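Local structure of trehalose-6-phosphate phosphatase (Candida albicans, 5DXF) at residues Tyr180-Ile191 with Tyr206-Leu215; Pro197-Asp205 with Trp515-Leu524. The protein belongs to glycosyltransferase family 20, and its N-terminal portion has the GT-B type of fold, with two Rossmann-like lobes. All coordinates share one frame; numbering follows the deposited sequence.

Contact 1. Residues Tyr180-Ile191 with Tyr206-Leu215; sequences YVKFNEAYLNKI and YYLLLLPQLL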
loop_
_atom_site.group_PDB
_atom_site.type_symbol
_atom_site.label_atom_id
_atom_site.label_comp_id
_atom_site.label_asym_id
_atom_site.label_seq_id
_atom_site.Cartn_x
_atom_site.Cartn_y
_atom_site.Cartn_z
ATOM N N TYR A 180 -0.485 -16.916 -14.600
ATOM C CA TYR A 180 -1.218 -16.558 -13.388
ATOM C C TYR A 180 -1.728 -17.812 -12.665
ATOM O O TYR A 180 -1.486 -18.006 -11.455
ATOM C CB TYR A 180 -2.379 -15.619 -13.741
ATOM C CG TYR A 180 -3.023 -14.948 -12.550
ATOM C CD1 TYR A 180 -2.431 -13.847 -11.943
ATOM C CD2 TYR A 180 -4.226 -15.410 -12.039
ATOM C CE1 TYR A 180 -3.017 -13.231 -10.855
ATOM C CE2 TYR A 180 -4.821 -14.801 -10.953
ATOM C CZ TYR A 180 -4.212 -13.712 -10.364
ATOM O OH TYR A 180 -4.800 -13.102 -9.280
ATOM N N VAL A 181 -2.410 -18.669 -13.421
ATOM C CA VAL A 181 -2.922 -19.924 -12.880
ATOM C C VAL A 181 -1.783 -20.780 -12.330
ATOM O O VAL A 181 -1.925 -21.376 -11.266
ATOM C CB VAL A 181 -3.714 -20.729 -13.940
ATOM C CG1 VAL A 181 -4.155 -22.069 -13.377
ATOM C CG2 VAL A 181 -4.921 -19.940 -14.426
ATOM N N LYS A 182 -0.656 -20.826 -13.041
ATOM C CA LYS A 182 0.505 -21.583 -12.564
ATOM C C LYS A 182 0.998 -21.062 -11.215
ATOM O O LYS A 182 1.243 -21.840 -10.291
ATOM C CB LYS A 182 1.649 -21.538 -13.580
ATOM C CG LYS A 182 1.352 -22.209 -14.912
ATOM C CD LYS A 182 2.596 -22.922 -15.428
ATOM C CE LYS A 182 2.635 -22.955 -16.949
ATOM N NZ LYS A 182 1.539 -23.772 -17.536
ATOM N N PHE A 183 1.152 -19.744 -11.126
ATOM C CA PHE A 183 1.517 -19.050 -9.890
ATOM C C PHE A 183 0.651 -19.497 -8.715
ATOM O O PHE A 183 1.157 -19.990 -7.683
ATOM C CB PHE A 183 1.379 -17.541 -10.105
ATOM C CG PHE A 183 2.088 -16.695 -9.084
ATOM C CD1 PHE A 183 3.423 -16.378 -9.249
ATOM C CD2 PHE A 183 1.410 -16.170 -7.990
ATOM C CE1 PHE A 183 4.082 -15.589 -8.333
ATOM C CE2 PHE A 183 2.070 -15.371 -7.064
ATOM C CZ PHE A 183 3.410 -15.082 -7.240
ATOM N N ASN A 184 -0.661 -19.323 -8.877
ATOM C CA ASN A 184 -1.617 -19.770 -7.860
ATOM C C ASN A 184 -1.507 -21.266 -7.533
ATOM O O ASN A 184 -1.618 -21.672 -6.371
ATOM C CB ASN A 184 -3.046 -19.456 -8.306
ATOM C CG ASN A 184 -3.360 -17.970 -8.263
ATOM O OD1 ASN A 184 -4.002 -17.484 -7.330
ATOM N ND2 ASN A 184 -2.917 -17.243 -9.281
ATOM N N GLU A 185 -1.294 -22.080 -8.565
ATOM C CA GLU A 185 -1.164 -23.530 -8.409
ATOM C C GLU A 185 0.027 -23.904 -7.544
ATOM O O GLU A 185 -0.053 -24.812 -6.713
ATOM C CB GLU A 185 -1.037 -24.205 -9.778
ATOM C CG GLU A 185 -2.357 -24.663 -10.368
ATOM C CD GLU A 185 -2.186 -25.274 -11.741
ATOM O OE1 GLU A 185 -1.033 -25.330 -12.220
ATOM O OE2 GLU A 185 -3.198 -25.694 -12.342
ATOM N N ALA A 186 1.133 -23.202 -7.757
ATOM C CA ALA A 186 2.333 -23.422 -6.970
ATOM C C ALA A 186 2.093 -22.991 -5.530
ATOM O O ALA A 186 2.512 -23.691 -4.598
ATOM C CB ALA A 186 3.510 -22.680 -7.573
ATOM N N TYR A 187 1.403 -21.862 -5.342
ATOM C CA TYR A 187 1.078 -21.439 -3.976
ATOM C C TYR A 187 0.275 -22.532 -3.252
ATOM O O TYR A 187 0.703 -23.007 -2.193
ATOM C CB TYR A 187 0.336 -20.094 -3.966
ATOM C CG TYR A 187 1.288 -18.917 -3.846
ATOM C CD1 TYR A 187 1.077 -17.906 -2.920
ATOM C CD2 TYR A 187 2.425 -18.847 -4.639
ATOM C CE1 TYR A 187 1.961 -16.848 -2.810
ATOM C CE2 TYR A 187 3.311 -17.797 -4.534
ATOM C CZ TYR A 187 3.078 -16.799 -3.621
ATOM O OH TYR A 187 3.972 -15.754 -3.530
ATOM N N LEU A 188 -0.845 -22.958 -3.841
ATOM C CA LEU A 188 -1.641 -24.068 -3.287
ATOM C C LEU A 188 -0.793 -25.301 -2.973
ATOM O O LEU A 188 -0.885 -25.865 -1.879
ATOM C CB LEU A 188 -2.768 -24.475 -4.245
ATOM C CG LEU A 188 -3.445 -25.831 -3.968
ATOM C CD1 LEU A 188 -4.072 -25.892 -2.573
ATOM C CD2 LEU A 188 -4.486 -26.172 -5.028
ATOM N N ASN A 189 0.003 -25.716 -3.956
ATOM C CA ASN A 189 0.941 -26.832 -3.836
ATOM C C ASN A 189 1.785 -26.769 -2.569
ATOM O O ASN A 189 1.789 -27.705 -1.763
ATOM C CB ASN A 189 1.851 -26.870 -5.071
ATOM C CG ASN A 189 2.999 -27.860 -4.933
ATOM O OD1 ASN A 189 4.035 -27.553 -4.338
ATOM N ND2 ASN A 189 2.826 -29.050 -5.501
ATOM N N LYS A 190 2.497 -25.664 -2.390
ATOM C CA LYS A 190 3.309 -25.482 -1.190
ATOM C C LYS A 190 2.483 -25.479 0.107
ATOM O O LYS A 190 2.844 -26.164 1.083
ATOM C CB LYS A 190 4.110 -24.183 -1.299
ATOM C CG LYS A 190 4.947 -24.072 -2.565
ATOM C CD LYS A 190 6.132 -25.028 -2.553
ATOM C CE LYS A 190 7.027 -24.817 -3.770
ATOM N NZ LYS A 190 8.184 -25.759 -3.782
ATOM N N ILE A 191 1.346 -24.800 0.062
ATOM C CA ILE A 191 0.501 -24.634 1.228
ATOM C C ILE A 191 0.032 -25.985 1.727
ATOM O O ILE A 191 0.062 -26.268 2.920
ATOM C CB ILE A 191 -0.749 -23.830 0.842
ATOM C CG1 ILE A 191 -0.353 -22.444 0.356
ATOM C CG2 ILE A 191 -1.740 -23.763 1.996
ATOM C CD1 ILE A 191 -1.501 -21.461 0.326
ATOM N N TYR A 206 -4.096 -9.223 -5.074
ATOM C CA TYR A 206 -4.522 -9.615 -6.410
ATOM C C TYR A 206 -3.784 -10.780 -7.060
ATOM O O TYR A 206 -4.300 -11.402 -7.974
ATOM C CB TYR A 206 -4.576 -8.403 -7.335
ATOM C CG TYR A 206 -3.328 -7.575 -7.338
ATOM C CD1 TYR A 206 -3.036 -6.728 -6.293
ATOM C CD2 TYR A 206 -2.444 -7.639 -8.393
ATOM C CE1 TYR A 206 -1.889 -5.965 -6.299
ATOM C CE2 TYR A 206 -1.299 -6.884 -8.410
ATOM C CZ TYR A 206 -1.027 -6.047 -7.363
ATOM O OH TYR A 206 0.116 -5.300 -7.386
ATOM N N TYR A 207 -2.564 -11.045 -6.626
ATOM C CA TYR A 207 -1.801 -12.148 -7.198
ATOM C C TYR A 207 -2.406 -13.493 -6.811
ATOM O O TYR A 207 -2.165 -14.509 -7.463
ATOM C CB TYR A 207 -0.340 -12.087 -6.744
ATOM C CG TYR A 207 0.521 -11.083 -7.480
ATOM C CD1 TYR A 207 1.470 -11.502 -8.403
ATOM C CD2 TYR A 207 0.390 -9.721 -7.246
ATOM C CE1 TYR A 207 2.267 -10.589 -9.074
ATOM C CE2 TYR A 207 1.183 -8.804 -7.909
ATOM C CZ TYR A 207 2.116 -9.242 -8.824
ATOM O OH TYR A 207 2.902 -8.327 -9.486
ATOM N N LEU A 208 -3.200 -13.489 -5.747
ATOM C CA LEU A 208 -3.695 -14.724 -5.155
ATOM C C LEU A 208 -5.219 -14.780 -5.085
ATOM O O LEU A 208 -5.787 -15.381 -4.171
ATOM C CB LEU A 208 -3.095 -14.889 -3.760
ATOM C CG LEU A 208 -1.565 -14.871 -3.773
ATOM C CD1 LEU A 208 -0.998 -15.033 -2.373
ATOM C CD2 LEU A 208 -1.044 -15.950 -4.710
ATOM N N LEU A 209 -5.871 -14.137 -6.037
ATOM C CA LEU A 209 -7.323 -14.091 -6.122
ATOM C C LEU A 209 -7.948 -15.452 -6.355
ATOM O O LEU A 209 -9.043 -15.729 -5.893
ATOM C CB LEU A 209 -7.758 -13.133 -7.216
ATOM C CG LEU A 209 -7.546 -11.658 -6.915
ATOM C CD1 LEU A 209 -8.087 -10.823 -8.051
ATOM C CD2 LEU A 209 -8.178 -11.263 -5.601
ATOM N N LEU A 210 -7.268 -16.268 -7.143
ATOM C CA LEU A 210 -7.706 -17.617 -7.445
ATOM C C LEU A 210 -7.764 -18.511 -6.216
ATOM O O LEU A 210 -8.643 -19.359 -6.096
ATOM C CB LEU A 210 -6.787 -18.240 -8.490
ATOM C CG LEU A 210 -6.965 -17.719 -9.915
ATOM C CD1 LEU A 210 -6.187 -18.554 -10.918
ATOM C CD2 LEU A 210 -8.437 -17.672 -10.274
ATOM N N LEU A 211 -6.812 -18.323 -5.316
ATOM C CA LEU A 211 -6.442 -19.306 -4.313
ATOM C C LEU A 211 -7.503 -19.751 -3.311
ATOM O O LEU A 211 -7.661 -20.935 -3.097
ATOM C CB LEU A 211 -5.254 -18.751 -3.542
ATOM C CG LEU A 211 -4.296 -19.686 -2.827
ATOM C CD1 LEU A 211 -3.440 -20.435 -3.835
ATOM C CD2 LEU A 211 -3.431 -18.869 -1.887
ATOM N N PRO A 212 -8.262 -18.840 -2.727
ATOM C CA PRO A 212 -9.247 -19.265 -1.717
ATOM C C PRO A 212 -10.212 -20.391 -2.146
ATOM O O PRO A 212 -10.493 -21.258 -1.301
ATOM C CB PRO A 212 -10.017 -17.975 -1.429
ATOM C CG PRO A 212 -9.048 -16.888 -1.756
ATOM C CD PRO A 212 -8.316 -17.385 -2.951
ATOM N N GLN A 213 -10.699 -20.372 -3.382
ATOM C CA GLN A 213 -11.486 -21.481 -3.891
ATOM C C GLN A 213 -10.666 -22.763 -3.979
ATOM O O GLN A 213 -11.154 -23.822 -3.630
ATOM C CB GLN A 213 -12.113 -21.150 -5.243
ATOM C CG GLN A 213 -13.045 -22.221 -5.775
ATOM C CD GLN A 213 -14.264 -22.424 -4.903
ATOM O OE1 GLN A 213 -15.046 -21.496 -4.697
ATOM N NE2 GLN A 213 -14.435 -23.648 -4.389
ATOM N N LEU A 214 -9.422 -22.679 -4.429
ATOM C CA LEU A 214 -8.610 -23.886 -4.559
ATOM C C LEU A 214 -8.416 -24.552 -3.214
ATOM O O LEU A 214 -8.461 -25.779 -3.093
ATOM C CB LEU A 214 -7.256 -23.558 -5.194
ATOM C CG LEU A 214 -7.235 -23.757 -6.710
ATOM C CD1 LEU A 214 -5.833 -23.603 -7.270
ATOM C CD2 LEU A 214 -7.806 -25.125 -7.051
ATOM N N LEU A 215 -8.215 -23.727 -2.198
ATOM C CA LEU A 215 -8.073 -24.237 -0.849
ATOM C C LEU A 215 -9.412 -24.779 -0.330
ATOM O O LEU A 215 -9.441 -25.817 0.324
ATOM C CB LEU A 215 -7.530 -23.149 0.077
ATOM C CG LEU A 215 -6.468 -22.158 -0.425
ATOM C CD1 LEU A 215 -6.007 -21.277 0.724
ATOM C CD2 LEU A 215 -5.273 -22.832 -1.100
#
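Helix 180-191 lies beside segment 206-215, a turn running into helix 211-215; the two short axes come within 10.0 Å at an angle of 43°, with the backbones nearest at Asn-184 and Leu-211. Leu-211 is a knob in a hole formed by Asn-184, Tyr-187, Leu-188 and Ile-191. Its CG stands trans to the backbone N (chi1 -156°), which sends CD1 onto the helix backbone near Asn-184 O and Leu-188 N. The other branch, Leu-211 CD2, meets Ile-191 CD1 at 3.9 Å. Leu-188 spreads its two methyls over two partners. Leu-188 CD2 touches Leu-214 CD1 at 3.7 Å, the two side chains nearly perpendicular. Leu-188 CD1 meets Leu-215 CD2 at 3.6 Å, these side chains running antiparallel alongside.

Both helices belong to the Rossmann-like N-terminal lobe of the GT-B fold. They are joined through strand 200-204 and pack together on one face of its sheet. Nearer the N-terminal ends of both segments, the two methyls of Leu-208 lie against the CD1 and CE1 side of the Tyr-187 ring. Tyr-187 OH is hydrogen-bonded to Met-37 O. Leu-208 CD2 also reaches the edge of the Phe-183 ring, 3.9 Å from CE2. The rings of Phe-183 and Tyr-207 meet obliquely, with centroids 5.9 Å apart and planes at 53°. Tyr-206 OH and Tyr-207 OH are both hydrogen-bonded to Glu-153 OE2, on helix 147-160.

Asn-184 puts a polar group into this apolar layer. Its ND2 donates a nearly straight bond of 2.7 Å to Tyr-180 O, which also accepts from Asn-184 N. This bond fixes the turn of the amide, and ND2 lies over one face of the Tyr-180 ring, toward the rim. Leu-210 lies across Asn-184, with CB against the amide. Leu-210 CG meets the edge of the Tyr-180 ring, 3.8 Å from CE2.

Contact 2. Residues Pro197-Asp205 with Trp515-Leu524; sequences PGDIIWIHD and WTSTFICDIL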
loop_
_atom_site.group_PDB
_atom_site.type_symbol
_atom_site.label_atom_id
_atom_site.label_comp_id
_atom_site.label_asym_id
_atom_site.label_seq_id
_atom_site.Cartn_x
_atom_site.Cartn_y
_atom_site.Cartn_z
ATOM N N PRO A 197 -3.952 -29.765 9.565
ATOM C CA PRO A 197 -5.386 -29.609 9.817
ATOM C C PRO A 197 -5.671 -28.752 11.014
ATOM O O PRO A 197 -5.125 -28.981 12.096
ATOM C CB PRO A 197 -5.837 -31.036 10.050
ATOM C CG PRO A 197 -5.048 -31.765 9.083
ATOM C CD PRO A 197 -3.667 -31.168 9.219
ATOM N N GLY A 198 -6.485 -27.731 10.785
ATOM C CA GLY A 198 -6.823 -26.764 11.807
ATOM C C GLY A 198 -6.067 -25.444 11.761
ATOM O O GLY A 198 -6.292 -24.602 12.621
ATOM N N ASP A 199 -5.177 -25.252 10.786
ATOM C CA ASP A 199 -4.521 -23.955 10.593
ATOM C C ASP A 199 -5.549 -22.862 10.295
ATOM O O ASP A 199 -6.701 -23.135 9.937
ATOM C CB ASP A 199 -3.506 -24.002 9.446
ATOM C CG ASP A 199 -2.162 -24.555 9.885
ATOM O OD1 ASP A 199 -1.669 -24.087 10.955
ATOM O OD2 ASP A 199 -1.665 -25.451 9.185
ATOM N N ILE A 200 -5.114 -21.619 10.425
ATOM C CA ILE A 200 -5.888 -20.471 9.996
ATOM C C ILE A 200 -5.097 -19.866 8.830
ATOM O O ILE A 200 -3.879 -19.679 8.922
ATOM C CB ILE A 200 -6.107 -19.484 11.174
ATOM C CG1 ILE A 200 -7.054 -18.347 10.789
ATOM C CG2 ILE A 200 -4.772 -19.011 11.745
ATOM C CD1 ILE A 200 -7.264 -17.345 11.896
ATOM N N ILE A 201 -5.768 -19.594 7.719
ATOM C CA ILE A 201 -5.069 -19.127 6.531
ATOM C C ILE A 201 -5.403 -17.691 6.189
ATOM O O ILE A 201 -6.564 -17.321 6.106
ATOM C CB ILE A 201 -5.358 -20.004 5.300
ATOM C CG1 ILE A 201 -5.280 -21.478 5.666
ATOM C CG2 ILE A 201 -4.359 -19.710 4.201
ATOM C CD1 ILE A 201 -3.868 -21.966 5.887
ATOM N N TRP A 202 -4.366 -16.889 5.993
ATOM C CA TRP A 202 -4.526 -15.505 5.604
ATOM C C TRP A 202 -3.827 -15.293 4.281
ATOM O O TRP A 202 -2.660 -15.605 4.147
ATOM C CB TRP A 202 -3.911 -14.605 6.666
ATOM C CG TRP A 202 -4.382 -13.219 6.599
ATOM C CD1 TRP A 202 -4.941 -12.609 5.537
ATOM C CD2 TRP A 202 -4.337 -12.249 7.641
ATOM N NE1 TRP A 202 -5.251 -11.319 5.842
ATOM C CE2 TRP A 202 -4.888 -11.070 7.133
ATOM C CE3 TRP A 202 -3.882 -12.262 8.957
ATOM C CZ2 TRP A 202 -5.001 -9.918 7.886
ATOM C CZ3 TRP A 202 -3.998 -11.118 9.704
ATOM C CH2 TRP A 202 -4.550 -9.962 9.169
ATOM N N ILE A 203 -4.539 -14.757 3.301
ATOM C CA ILE A 203 -3.951 -14.505 1.995
ATOM C C ILE A 203 -4.152 -13.071 1.555
ATOM O O ILE A 203 -5.210 -12.493 1.771
ATOM C CB ILE A 203 -4.517 -15.423 0.917
ATOM C CG1 ILE A 203 -4.369 -16.878 1.328
ATOM C CG2 ILE A 203 -3.791 -15.185 -0.385
ATOM C CD1 ILE A 203 -5.682 -17.621 1.346
ATOM N N HIS A 204 -3.147 -12.490 0.919
ATOM C CA HIS A 204 -3.245 -11.094 0.535
ATOM C C HIS A 204 -3.132 -10.803 -0.953
ATOM O O HIS A 204 -2.243 -11.286 -1.632
ATOM C CB HIS A 204 -2.205 -10.275 1.286
ATOM C CG HIS A 204 -2.143 -10.571 2.748
ATOM N ND1 HIS A 204 -2.505 -9.653 3.705
ATOM C CD2 HIS A 204 -1.741 -11.671 3.418
ATOM C CE1 HIS A 204 -2.341 -10.177 4.902
ATOM N NE2 HIS A 204 -1.881 -11.404 4.755
ATOM N N ASP A 205 -4.071 -10.009 -1.436
ATOM C CA ASP A 205 -3.962 -9.259 -2.680
ATOM C C ASP A 205 -4.239 -9.975 -3.994
ATOM O O ASP A 205 -4.566 -11.144 -4.027
ATOM C CB ASP A 205 -2.640 -8.506 -2.744
ATOM C CG ASP A 205 -2.807 -7.032 -2.518
ATOM O OD1 ASP A 205 -3.925 -6.599 -2.205
ATOM O OD2 ASP A 205 -1.818 -6.297 -2.649
ATOM N N TRP A 515 -4.940 -4.017 14.235
ATOM C CA TRP A 515 -5.649 -4.322 13.005
ATOM C C TRP A 515 -5.466 -5.780 12.683
ATOM O O TRP A 515 -6.406 -6.479 12.351
ATOM C CB TRP A 515 -5.131 -3.450 11.861
ATOM C CG TRP A 515 -5.552 -3.880 10.484
ATOM C CD1 TRP A 515 -6.608 -3.417 9.776
ATOM C CD2 TRP A 515 -4.908 -4.842 9.648
ATOM N NE1 TRP A 515 -6.674 -4.032 8.561
ATOM C CE2 TRP A 515 -5.636 -4.912 8.457
ATOM C CE3 TRP A 515 -3.785 -5.650 9.794
ATOM C CZ2 TRP A 515 -5.281 -5.757 7.421
ATOM C CZ3 TRP A 515 -3.436 -6.483 8.775
ATOM C CH2 TRP A 515 -4.175 -6.534 7.599
ATOM N N THR A 516 -4.241 -6.251 12.811
ATOM C CA THR A 516 -3.964 -7.640 12.521
ATOM C C THR A 516 -4.664 -8.572 13.507
ATOM O O THR A 516 -5.213 -9.592 13.126
ATOM C CB THR A 516 -2.454 -7.930 12.295
ATOM O OG1 THR A 516 -2.076 -9.147 12.939
ATOM C CG2 THR A 516 -1.568 -6.785 12.769
ATOM N N SER A 517 -4.664 -8.209 14.780
ATOM C CA SER A 517 -5.371 -9.000 15.776
ATOM C C SER A 517 -6.886 -9.038 15.581
ATOM O O SER A 517 -7.489 -10.093 15.604
ATOM C CB SER A 517 -5.037 -8.461 17.168
ATOM O OG SER A 517 -6.002 -8.833 18.128
ATOM N N THR A 518 -7.471 -7.877 15.343
ATOM C CA THR A 518 -8.892 -7.726 15.047
ATOM C C THR A 518 -9.325 -8.581 13.860
ATOM O O THR A 518 -10.360 -9.245 13.921
ATOM C CB THR A 518 -9.261 -6.256 14.754
ATOM O OG1 THR A 518 -8.761 -5.414 15.801
ATOM C CG2 THR A 518 -10.771 -6.093 14.649
ATOM N N PHE A 519 -8.534 -8.581 12.789
ATOM C CA PHE A 519 -8.931 -9.325 11.603
ATOM C C PHE A 519 -8.915 -10.830 11.851
ATOM O O PHE A 519 -9.831 -11.533 11.414
ATOM C CB PHE A 519 -8.049 -8.981 10.402
ATOM C CG PHE A 519 -8.613 -9.470 9.103
ATOM C CD1 PHE A 519 -9.726 -8.860 8.544
ATOM C CD2 PHE A 519 -8.059 -10.561 8.458
ATOM C CE1 PHE A 519 -10.263 -9.317 7.358
ATOM C CE2 PHE A 519 -8.588 -11.022 7.268
ATOM C CZ PHE A 519 -9.694 -10.400 6.718
ATOM N N ILE A 520 -7.892 -11.325 12.546
ATOM C CA ILE A 520 -7.827 -12.748 12.866
ATOM C C ILE A 520 -9.059 -13.118 13.695
ATOM O O ILE A 520 -9.743 -14.120 13.423
ATOM C CB ILE A 520 -6.514 -13.113 13.622
ATOM C CG1 ILE A 520 -5.314 -13.041 12.671
ATOM C CG2 ILE A 520 -6.602 -14.505 14.207
ATOM C CD1 ILE A 520 -4.009 -12.590 13.319
ATOM N N CYS A 521 -9.362 -12.267 14.673
ATOM C CA CYS A 521 -10.545 -12.448 15.505
ATOM C C CYS A 521 -11.827 -12.467 14.659
ATOM O O CYS A 521 -12.743 -13.219 14.965
ATOM C CB CYS A 521 -10.621 -11.363 16.583
ATOM S SG CYS A 521 -9.682 -11.743 18.101
ATOM N N ASP A 522 -11.880 -11.678 13.586
ATOM C CA ASP A 522 -13.068 -11.640 12.728
ATOM C C ASP A 522 -13.202 -12.921 11.893
ATOM O O ASP A 522 -14.299 -13.496 11.781
ATOM C CB ASP A 522 -13.032 -10.407 11.820
ATOM C CG ASP A 522 -13.095 -9.101 12.601
ATOM O OD1 ASP A 522 -13.580 -9.104 13.752
ATOM O OD2 ASP A 522 -12.657 -8.066 12.058
ATOM N N ILE A 523 -12.069 -13.414 11.405
ATOM C CA ILE A 523 -12.077 -14.619 10.610
ATOM C C ILE A 523 -12.620 -15.731 11.466
ATOM O O ILE A 523 -13.480 -16.483 11.038
ATOM C CB ILE A 523 -10.648 -15.028 10.223
ATOM C CG1 ILE A 523 -10.022 -14.008 9.293
ATOM C CG2 ILE A 523 -10.615 -16.387 9.550
ATOM C CD1 ILE A 523 -8.672 -14.441 8.776
ATOM N N LEU A 524 -12.118 -15.816 12.688
ATOM C CA LEU A 524 -12.550 -16.849 13.613
ATOM C C LEU A 524 -14.000 -16.674 14.012
ATOM O O LEU A 524 -14.746 -17.634 14.135
ATOM C CB LEU A 524 -11.634 -16.907 14.823
ATOM C CG LEU A 524 -10.261 -17.448 14.448
ATOM C CD1 LEU A 524 -9.421 -17.703 15.679
ATOM C CD2 LEU A 524 -10.377 -18.702 13.604
#
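Trp-202 lays its six-membered ring beside that of Phe-519, with little overlap. The planes are near parallel, 28° apart, but slid so that the centroids are 4.9 Å from each other. Phe-519 lies over one face of the indole, toward its rim. This is where the C-terminal helix of a GT-B fold crosses back to the N-terminal lobe: helix 515-524 packs on the sheet over strand 200-204. Strand and helix axes come within 10.1 Å, and their directions differ by 123°.

Trp-515 completes an aromatic cluster with Trp-202 and Phe-519. Its six-membered ring meets that of Trp-202 obliquely, Trp-515 CH2 lying 3.5 Å from Trp-202 CZ2. At the other end Trp-515 NE1 is hydrogen-bonded to Leu-297 O, which helps to orient the Trp-515 indole. Phe-227, from the neighbouring strand 223-227, meets Trp-515 edge-to-face. Ile-520 stands nearly perpendicular to Trp-202 and sets CG1 3.8 Å from Trp-202 CZ3.

On the face of the Trp-202 indole opposite Phe-519 lies His-204 CE1, again toward the rim. Both nitrogens of that histidine have partners: ND1 is hydrogen-bonded to His-229 NE2, and NE2 to Asn-35 OD1. Phe-519 and His-204 thus lie on opposite faces of the Trp-202 indole, one from the helix and one from its own strand.

Two residues before Trp-202, Ile-200 points to the same side of the strand. Its extended side chain, with CG1 trans to the backbone N (chi1 -173°), carries CD1 to the helix, where it makes the nearest contacts. Ile-523 CG2 is 4.2 Å from Ile-200 CD1. Ile-520 CG2 lies 3.7 Å from Ile-200 CD1, and Leu-524 CD2 lies 3.8 Å from the same Ile-200 CD1.

In the fold
Contacts 1 and 2 lie on the two faces of strand 200-204, in the sheet of the N-terminal lobe. Their centres are about 17 Å apart. Ile-200 and Trp-202 turn to the C-terminal helix of contact 2, while Ile-201 and Ile-203 turn to the layer of contact 1. Ile-203 is the main link: its CG2 is 3.4 Å from Leu-208 CD1, and its CD1 is 3.7 Å from Leu-215 CD1. Ile-201 CG2 adds a looser contact, 4.2 Å from Leu-215 CD1. Helix 173-194, strand 200-204 and helix 211-218 follow one another in the chain, whereas helix 512-526 returns from about 310 residues later.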